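Side-chain contacts in uncharacterized protein (Enterococcus faecalis, PDB 3CEX), which is of unknown function but belongs to the DinB superfamily, whose members are four-helix bundles that often bind a metal ion: residues R16-E19 and R20-T24; D123-K126 and E127-S131; A155-H158 and S159-V163. All coordinates share one frame; numbering follows the deposited sequence.

Contact 1. Residues R16-E19 and R20-T24; sequences RAHE and RFEET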
loop_
_atom_site.group_PDB
_atom_site.type_symbol
_atom_site.label_atom_id
_atom_site.label_comp_id
_atom_site.label_asym_id
_atom_site.label_seq_id
_atom_site.Cartn_x
_atom_site.Cartn_y
_atom_site.Cartn_z
ATOM N N ARG A 16 -6.546 -7.287 -0.965
ATOM C CA ARG A 16 -5.438 -7.217 -1.927
ATOM C C ARG A 16 -4.085 -7.282 -1.228
ATOM O O ARG A 16 -3.185 -7.943 -1.742
ATOM C CB ARG A 16 -5.480 -5.967 -2.827
ATOM C CG ARG A 16 -6.803 -5.661 -3.506
ATOM C CD ARG A 16 -7.183 -6.757 -4.480
ATOM N NE ARG A 16 -8.285 -6.254 -5.267
ATOM C CZ ARG A 16 -8.159 -5.564 -6.399
ATOM N NH1 ARG A 16 -6.969 -5.350 -6.944
ATOM N NH2 ARG A 16 -9.245 -5.115 -6.989
ATOM N N ALA A 17 -3.925 -6.614 -0.089
ATOM C CA ALA A 17 -2.683 -6.715 0.715
ATOM C C ALA A 17 -2.440 -8.184 1.128
ATOM O O ALA A 17 -1.333 -8.743 0.967
ATOM C CB ALA A 17 -2.755 -5.841 1.950
ATOM N N HIS A 18 -3.499 -8.812 1.624
ATOM C CA HIS A 18 -3.440 -10.187 2.097
ATOM C C HIS A 18 -2.979 -11.124 0.986
ATOM O O HIS A 18 -2.038 -11.920 1.163
ATOM C CB HIS A 18 -4.833 -10.576 2.609
ATOM C CG HIS A 18 -4.883 -11.872 3.358
ATOM N ND1 HIS A 18 -6.074 -12.439 3.754
ATOM C CD2 HIS A 18 -3.906 -12.695 3.806
ATOM C CE1 HIS A 18 -5.828 -13.569 4.400
ATOM N NE2 HIS A 18 -4.520 -13.743 4.454
ATOM N N GLU A 19 -3.645 -11.026 -0.159
ATOM C CA GLU A 19 -3.295 -11.792 -1.369
ATOM C C GLU A 19 -1.852 -11.547 -1.836
ATOM O O GLU A 19 -1.130 -12.487 -2.214
ATOM C CB GLU A 19 -4.320 -11.478 -2.506
ATOM C CG GLU A 19 -5.713 -11.978 -2.127
ATOM C CD GLU A 19 -6.926 -11.405 -2.924
ATOM O OE1 GLU A 19 -6.795 -10.413 -3.699
ATOM O OE2 GLU A 19 -8.053 -11.994 -2.765
ATOM N N ARG A 20 -1.409 -10.298 -1.809
ATOM C CA ARG A 20 -0.035 -10.003 -2.226
ATOM C C ARG A 20 1.023 -10.659 -1.312
ATOM O O ARG A 20 1.980 -11.206 -1.793
ATOM C CB ARG A 20 0.188 -8.499 -2.269
ATOM C CG ARG A 20 1.598 -8.049 -2.673
ATOM C CD ARG A 20 1.655 -6.562 -2.935
ATOM N NE ARG A 20 0.810 -6.205 -4.069
ATOM C CZ ARG A 20 -0.305 -5.468 -4.010
ATOM N NH1 ARG A 20 -0.735 -4.941 -2.878
ATOM N NH2 ARG A 20 -0.962 -5.225 -5.108
ATOM N N PHE A 21 0.836 -10.582 0.001
ATOM C CA PHE A 21 1.740 -11.241 0.940
ATOM C C PHE A 21 1.793 -12.774 0.667
ATOM O O PHE A 21 2.874 -13.366 0.631
ATOM C CB PHE A 21 1.278 -10.987 2.376
ATOM C CG PHE A 21 1.819 -9.733 3.009
ATOM C CD1 PHE A 21 3.168 -9.594 3.255
ATOM C CD2 PHE A 21 0.974 -8.748 3.464
ATOM C CE1 PHE A 21 3.676 -8.437 3.860
ATOM C CE2 PHE A 21 1.483 -7.634 4.062
ATOM C CZ PHE A 21 2.850 -7.495 4.256
ATOM N N GLU A 22 0.633 -13.407 0.493
ATOM C CA GLU A 22 0.606 -14.834 0.193
ATOM C C GLU A 22 1.296 -15.203 -1.148
ATOM O O GLU A 22 2.005 -16.194 -1.201
ATOM C CB GLU A 22 -0.829 -15.379 0.235
ATOM C CG GLU A 22 -1.472 -15.449 1.621
ATOM C CD GLU A 22 -0.647 -16.190 2.721
ATOM O OE1 GLU A 22 -0.014 -17.230 2.453
ATOM O OE2 GLU A 22 -0.647 -15.700 3.869
ATOM N N GLU A 23 1.102 -14.427 -2.211
ATOM C CA GLU A 23 1.744 -14.700 -3.500
ATOM C C GLU A 23 3.259 -14.556 -3.401
ATOM O O GLU A 23 3.994 -15.286 -4.050
ATOM C CB GLU A 23 1.268 -13.743 -4.603
ATOM C CG GLU A 23 -0.185 -13.850 -4.943
ATOM C CD GLU A 23 -0.727 -12.714 -5.844
ATOM O OE1 GLU A 23 -0.116 -11.603 -5.923
ATOM O OE2 GLU A 23 -1.786 -12.948 -6.468
ATOM N N THR A 24 3.722 -13.585 -2.626
ATOM C CA THR A 24 5.148 -13.398 -2.406
ATOM C C THR A 24 5.767 -14.556 -1.599
ATOM O O THR A 24 6.756 -15.150 -2.023
ATOM C CB THR A 24 5.417 -11.989 -1.772
ATOM O OG1 THR A 24 5.486 -11.031 -2.822
ATOM C CG2 THR A 24 6.697 -11.936 -0.992
HETATM O O HOH W 1 -2.788 -15.853 5.074
#
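His18 and Glu22, one helical turn apart, are joined through a shared water and show how i to i+4 neighbours can be linked without touching directly at their polar ends. The water lies at the edge of the His18 ring, in its plane, 2.8 Å from NE2. It donates to Glu22 OE2 over a short 2.5 Å. The carboxylate is also held by its other oxygen, since OE1 is bonded to Ser108, so both of its oxygens are engaged and its rotation should be restricted.

The ordinary alpha-helical bonds run beneath these side chains. The straightest joins Phe21 N to Ala17 O at 3.0 Å, with an N-H...O angle of 170°. The same carbonyl oxygen is approached obliquely by the Phe21 ring, whose CD2 comes to 3.4 Å from Ala17 O. The ring continues into the core, against Leu47, Met48 and Thr51 of helix 44-62.

Charged groups form the third class. Arg20 starts with CG anti to the backbone N (chi1 179°) and bends at chi3, which carries the guanidinium back along the helix until one of its faces lies over Arg16 O, with NH1 4.0 Å from that oxygen. Its stronger partners lie elsewhere: NH2 makes a salt bridge with Asp153 of the second subunit, and NH1 bonds to Ser159. Arg16 also reaches the second subunit, at Ser150. Glu19 and Glu23 share the outer side, where Glu23 CG passes 3.2 Å from Glu19 O.

The arrangement is that of an amphipathic helix in a DinB-type helical bundle: Ala17 and Phe21 face inward, the arginines meet the partner subunit, and Glu19 and Glu23 look outward.

Contact 2. Residues D123-K126 and E127-S131; sequences DQIK and EEQLS
Gln129 turns its amide back toward the residues three and four before it and offers OE1 to the backbone N of Lys126, in a worked example of a side chain serving a turn that lacks regular helical bonds. The bond is short, 2.6 Å between Lys126 N and Gln129 OE1, and the donor lies in the plane of the amide carbonyl. Gln129 CG stands anti to its own carbonyl carbon (chi1 -64°) and the chain is extended beyond it, which brings OE1 across to the earlier residue. This one bond resembles the N3-to-N-cap half of a capping box, and only that half.

The return bond runs from Gln129 N to Lys126 O at 2.9 Å. It is bent, with an N-H...O angle of 138°, and the donor sits well above the carbonyl plane. Lys126 thus both gives and receives. The ammonium group of Lys126 folds over to Gln124 O, though only weakly. Glu127 OE1 is satisfied by Met4 N of the second subunit.

Apolar atoms flank the polar pair. Ile125 CD1 packs 3.1 Å from Gln129 OE1 and 3.5 Å from Gln129 CD, over one face of the amide, while Ile125 CG1 meets Leu130 CD2 at 4.3 Å.

The turn follows helix 104-124 and leads to strand 133-135. It is tied to the start of helix 144-170, where Arg144 NE bonds to Gln129 O, Leu130 pairs through its backbone with Gln145, and the Leu130 side chain packs on Leu148.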
loop_
_atom_site.group_PDB
_atom_site.type_symbol
_atom_site.label_atom_id
_atom_site.label_comp_id
_atom_site.label_asym_id
_atom_site.label_seq_id
_atom_site.Cartn_x
_atom_site.Cartn_y
_atom_site.Cartn_z
ATOM N N ASP A 123 -16.999 -4.782 9.501
ATOM C CA ASP A 123 -18.373 -5.151 9.190
ATOM C C ASP A 123 -19.360 -4.782 10.291
ATOM O O ASP A 123 -20.568 -4.712 10.039
ATOM C CB ASP A 123 -18.443 -6.644 8.914
ATOM C CG ASP A 123 -17.839 -7.016 7.575
ATOM O OD1 ASP A 123 -17.843 -6.133 6.663
ATOM O OD2 ASP A 123 -17.345 -8.183 7.430
ATOM N N GLN A 124 -18.863 -4.579 11.509
ATOM C CA GLN A 124 -19.741 -4.321 12.653
ATOM C C GLN A 124 -19.686 -2.881 13.165
ATOM O O GLN A 124 -20.594 -2.446 13.863
ATOM C CB GLN A 124 -19.461 -5.321 13.778
ATOM C CG GLN A 124 -19.763 -6.764 13.367
ATOM C CD GLN A 124 -19.401 -7.778 14.443
ATOM O OE1 GLN A 124 -18.544 -8.644 14.230
ATOM N NE2 GLN A 124 -20.051 -7.682 15.597
ATOM N N ILE A 125 -18.652 -2.131 12.804
ATOM C CA ILE A 125 -18.580 -0.739 13.212
ATOM C C ILE A 125 -19.777 0.021 12.612
ATOM O O ILE A 125 -20.095 -0.162 11.440
ATOM C CB ILE A 125 -17.225 -0.096 12.811
ATOM C CG1 ILE A 125 -16.972 1.194 13.603
ATOM C CG2 ILE A 125 -17.162 0.158 11.340
ATOM C CD1 ILE A 125 -16.959 0.985 15.129
ATOM N N LYS A 126 -20.455 0.827 13.438
ATOM C CA LYS A 126 -21.511 1.745 12.984
ATOM C C LYS A 126 -20.908 3.061 12.526
ATOM O O LYS A 126 -19.897 3.524 13.061
ATOM C CB LYS A 126 -22.569 1.977 14.088
ATOM C CG LYS A 126 -23.616 0.864 14.135
ATOM C CD LYS A 126 -24.298 0.721 15.497
ATOM C CE LYS A 126 -23.549 -0.245 16.446
ATOM N NZ LYS A 126 -22.915 -1.447 15.746
ATOM N N GLU A 127 -21.524 3.640 11.510
ATOM C CA GLU A 127 -20.987 4.802 10.838
ATOM C C GLU A 127 -20.870 6.010 11.786
ATOM O O GLU A 127 -19.998 6.853 11.628
ATOM C CB GLU A 127 -21.891 5.107 9.650
ATOM C CG GLU A 127 -21.418 6.192 8.702
ATOM C CD GLU A 127 -22.569 6.731 7.857
ATOM O OE1 GLU A 127 -22.760 7.982 7.828
ATOM O OE2 GLU A 127 -23.290 5.885 7.255
ATOM N N GLU A 128 -21.765 6.083 12.765
ATOM C CA GLU A 128 -21.748 7.145 13.767
ATOM C C GLU A 128 -20.509 7.058 14.686
ATOM O O GLU A 128 -20.032 8.072 15.200
ATOM C CB GLU A 128 -23.032 7.099 14.594
ATOM C CG GLU A 128 -24.280 7.547 13.819
ATOM C CD GLU A 128 -24.805 6.534 12.755
ATOM O OE1 GLU A 128 -24.276 5.387 12.651
ATOM O OE2 GLU A 128 -25.755 6.906 12.018
ATOM N N GLN A 129 -19.993 5.843 14.868
ATOM C CA GLN A 129 -18.817 5.606 15.706
ATOM C C GLN A 129 -17.508 6.071 15.062
ATOM O O GLN A 129 -16.516 6.236 15.761
ATOM C CB GLN A 129 -18.691 4.129 16.047
ATOM C CG GLN A 129 -19.802 3.571 16.881
ATOM C CD GLN A 129 -19.741 2.056 16.961
ATOM O OE1 GLN A 129 -19.885 1.355 15.949
ATOM N NE2 GLN A 129 -19.534 1.537 18.170
ATOM N N LEU A 130 -17.499 6.255 13.743
ATOM C CA LEU A 130 -16.259 6.609 13.054
ATOM C C LEU A 130 -15.696 7.981 13.461
ATOM O O LEU A 130 -14.495 8.196 13.390
ATOM C CB LEU A 130 -16.426 6.544 11.529
ATOM C CG LEU A 130 -16.591 5.152 10.911
ATOM C CD1 LEU A 130 -16.916 5.327 9.426
ATOM C CD2 LEU A 130 -15.333 4.273 11.128
ATOM N N SER A 131 -16.561 8.891 13.905
ATOM C CA SER A 131 -16.113 10.217 14.325
ATOM C C SER A 131 -15.619 10.251 15.775
ATOM O O SER A 131 -15.164 11.292 16.242
ATOM C CB SER A 131 -17.236 11.254 14.142
ATOM O OG SER A 131 -18.324 10.963 14.989
#

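Contact 3. Residues A155-H158 and S159-V163; sequences AVMH and SGQAV
The His158 ring and the Gln161 amide lie side by side and point the same way, their planes 75° apart. Gln161 OE1 approaches the ring obliquely, 3.0 Å from His158 CD2. Selenomethionine Met157 covers one ring face, its SE 3.7 Å above the plane and over the centre, and His50 of helix 44-62 packs edge-to-face with the ring. This cluster belongs to helix 144-170 of the DinB-like helical bundle, and illustrates how neighbouring turns of one helix can bring a ring, a selenium and an amide together. His158 NE2 is bonded to a glycerol, probably from the crystallisation liquor, which may mark a pocket.

The same selenium atom also touches the amide, for SE is 3.5 Å from Gln161 NE2. The bends of Met157 at chi2 and chi3 bring SE over the face of the His158 ring and alongside the amide nitrogen of Gln161. The polar end of Gln161 has its own partner: NE2 donates to Gly160 O of the second subunit, and the same bond is made in reverse by the other copy, so the pair is repeated across the dimer interface.

Towards helix 8-25 the character changes. Ala155, Val156, Ser159 and Ala162 are buried there, and Ala162 packs on Phe21. The buried hydroxyl of Ser159 donates within its own helix, and its OG also receives a bond from Arg20 NH1. This OG stands between its backbone N and carbonyl carbon (chi1 75°), which turns it towards the preceding turn. Val156 O therefore accepts twice, from Gly160 N at 3.3 Å and, more tightly, from Ser159 OG at 2.6 Å.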
loop_
_atom_site.group_PDB
_atom_site.type_symbol
_atom_site.label_atom_id
_atom_site.label_comp_id
_atom_site.label_asym_id
_atom_site.label_seq_id
_atom_site.Cartn_x
_atom_site.Cartn_y
_atom_site.Cartn_z
ATOM N N ALA A 155 -0.960 -2.021 6.185
ATOM C CA ALA A 155 -0.964 -3.358 5.613
ATOM C C ALA A 155 -0.648 -3.300 4.125
ATOM O O ALA A 155 0.222 -4.069 3.654
ATOM C CB ALA A 155 -2.290 -4.109 5.866
ATOM N N VAL A 156 -1.321 -2.412 3.383
ATOM C CA VAL A 156 -1.132 -2.387 1.931
ATOM C C VAL A 156 0.291 -1.959 1.603
ATOM O O VAL A 156 0.972 -2.566 0.778
ATOM C CB VAL A 156 -2.188 -1.537 1.213
ATOM C CG1 VAL A 156 -1.937 -1.458 -0.303
ATOM C CG2 VAL A 156 -3.596 -2.109 1.469
HETATM N N MSE A 157 0.751 -0.899 2.243
HETATM C CA MSE A 157 2.080 -0.401 1.956
HETATM C C MSE A 157 3.191 -1.442 2.285
HETATM O O MSE A 157 4.167 -1.584 1.544
HETATM C CB MSE A 157 2.252 0.903 2.745
HETATM C CG MSE A 157 3.582 1.359 2.801
HETATM SE SE MSE A 157 4.650 0.769 4.365
HETATM C CE MSE A 157 5.392 2.539 4.412
ATOM N N HIS A 158 3.055 -2.146 3.402
ATOM C CA HIS A 158 3.982 -3.247 3.715
ATOM C C HIS A 158 3.968 -4.403 2.726
ATOM O O HIS A 158 5.007 -5.010 2.495
ATOM C CB HIS A 158 3.820 -3.752 5.176
ATOM C CG HIS A 158 4.407 -2.803 6.170
ATOM N ND1 HIS A 158 3.630 -2.078 7.044
ATOM C CD2 HIS A 158 5.675 -2.345 6.325
ATOM C CE1 HIS A 158 4.412 -1.276 7.761
ATOM N NE2 HIS A 158 5.656 -1.410 7.337
ATOM N N SER A 159 2.819 -4.666 2.122
ATOM C CA SER A 159 2.711 -5.730 1.097
ATOM C C SER A 159 3.540 -5.353 -0.143
ATOM O O SER A 159 4.226 -6.197 -0.720
ATOM C CB SER A 159 1.231 -6.044 0.787
ATOM O OG SER A 159 0.607 -5.050 -0.011
ATOM N N GLY A 160 3.568 -4.057 -0.493
ATOM C CA GLY A 160 4.439 -3.563 -1.539
ATOM C C GLY A 160 5.893 -3.724 -1.195
ATOM O O GLY A 160 6.694 -4.141 -2.039
ATOM N N GLN A 161 6.251 -3.390 0.046
ATOM C CA GLN A 161 7.659 -3.564 0.469
ATOM C C GLN A 161 8.077 -5.024 0.405
ATOM O O GLN A 161 9.209 -5.343 0.066
ATOM C CB GLN A 161 7.860 -2.962 1.885
ATOM C CG GLN A 161 7.792 -1.450 1.898
ATOM C CD GLN A 161 7.837 -0.821 3.293
ATOM O OE1 GLN A 161 7.731 -1.529 4.297
ATOM N NE2 GLN A 161 8.033 0.510 3.352
ATOM N N ALA A 162 7.174 -5.935 0.739
ATOM C CA ALA A 162 7.496 -7.391 0.694
ATOM C C ALA A 162 7.901 -7.864 -0.690
ATOM O O ALA A 162 8.782 -8.709 -0.824
ATOM C CB ALA A 162 6.322 -8.226 1.206
ATOM N N VAL A 163 7.267 -7.315 -1.720
ATOM C CA VAL A 163 7.653 -7.606 -3.110
ATOM C C VAL A 163 9.098 -7.225 -3.397
ATOM O O VAL A 163 9.842 -7.986 -4.016
ATOM C CB VAL A 163 6.743 -6.865 -4.073
ATOM C CG1 VAL A 163 7.258 -6.986 -5.497
ATOM C CG2 VAL A 163 5.293 -7.386 -3.941
#

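In the fold
The three contacts are all local, yet their chemistry follows their place in the fold. Contact 3 is the buried one, contact 1 is partly buried, and contact 2 lies at the surface. Contacts 1 and 3, on helices 8-25 and 144-170, pack directly, with centres about 8 Å apart. Contact 2 is separate, its centre about 27 Å from both, at the C-terminal end of helix 104-124. Regular helical bonds carry contacts 1 and 3, and side chains add to them; in contact 2 a side-chain acceptor, Gln129 OE1, supplements a few irregular backbone bonds. All three touch the second subunit: contact 1 through two arginines, contact 2 through Glu127 and Leu130, contact 3 through reciprocal Gln161-to-backbone bonds.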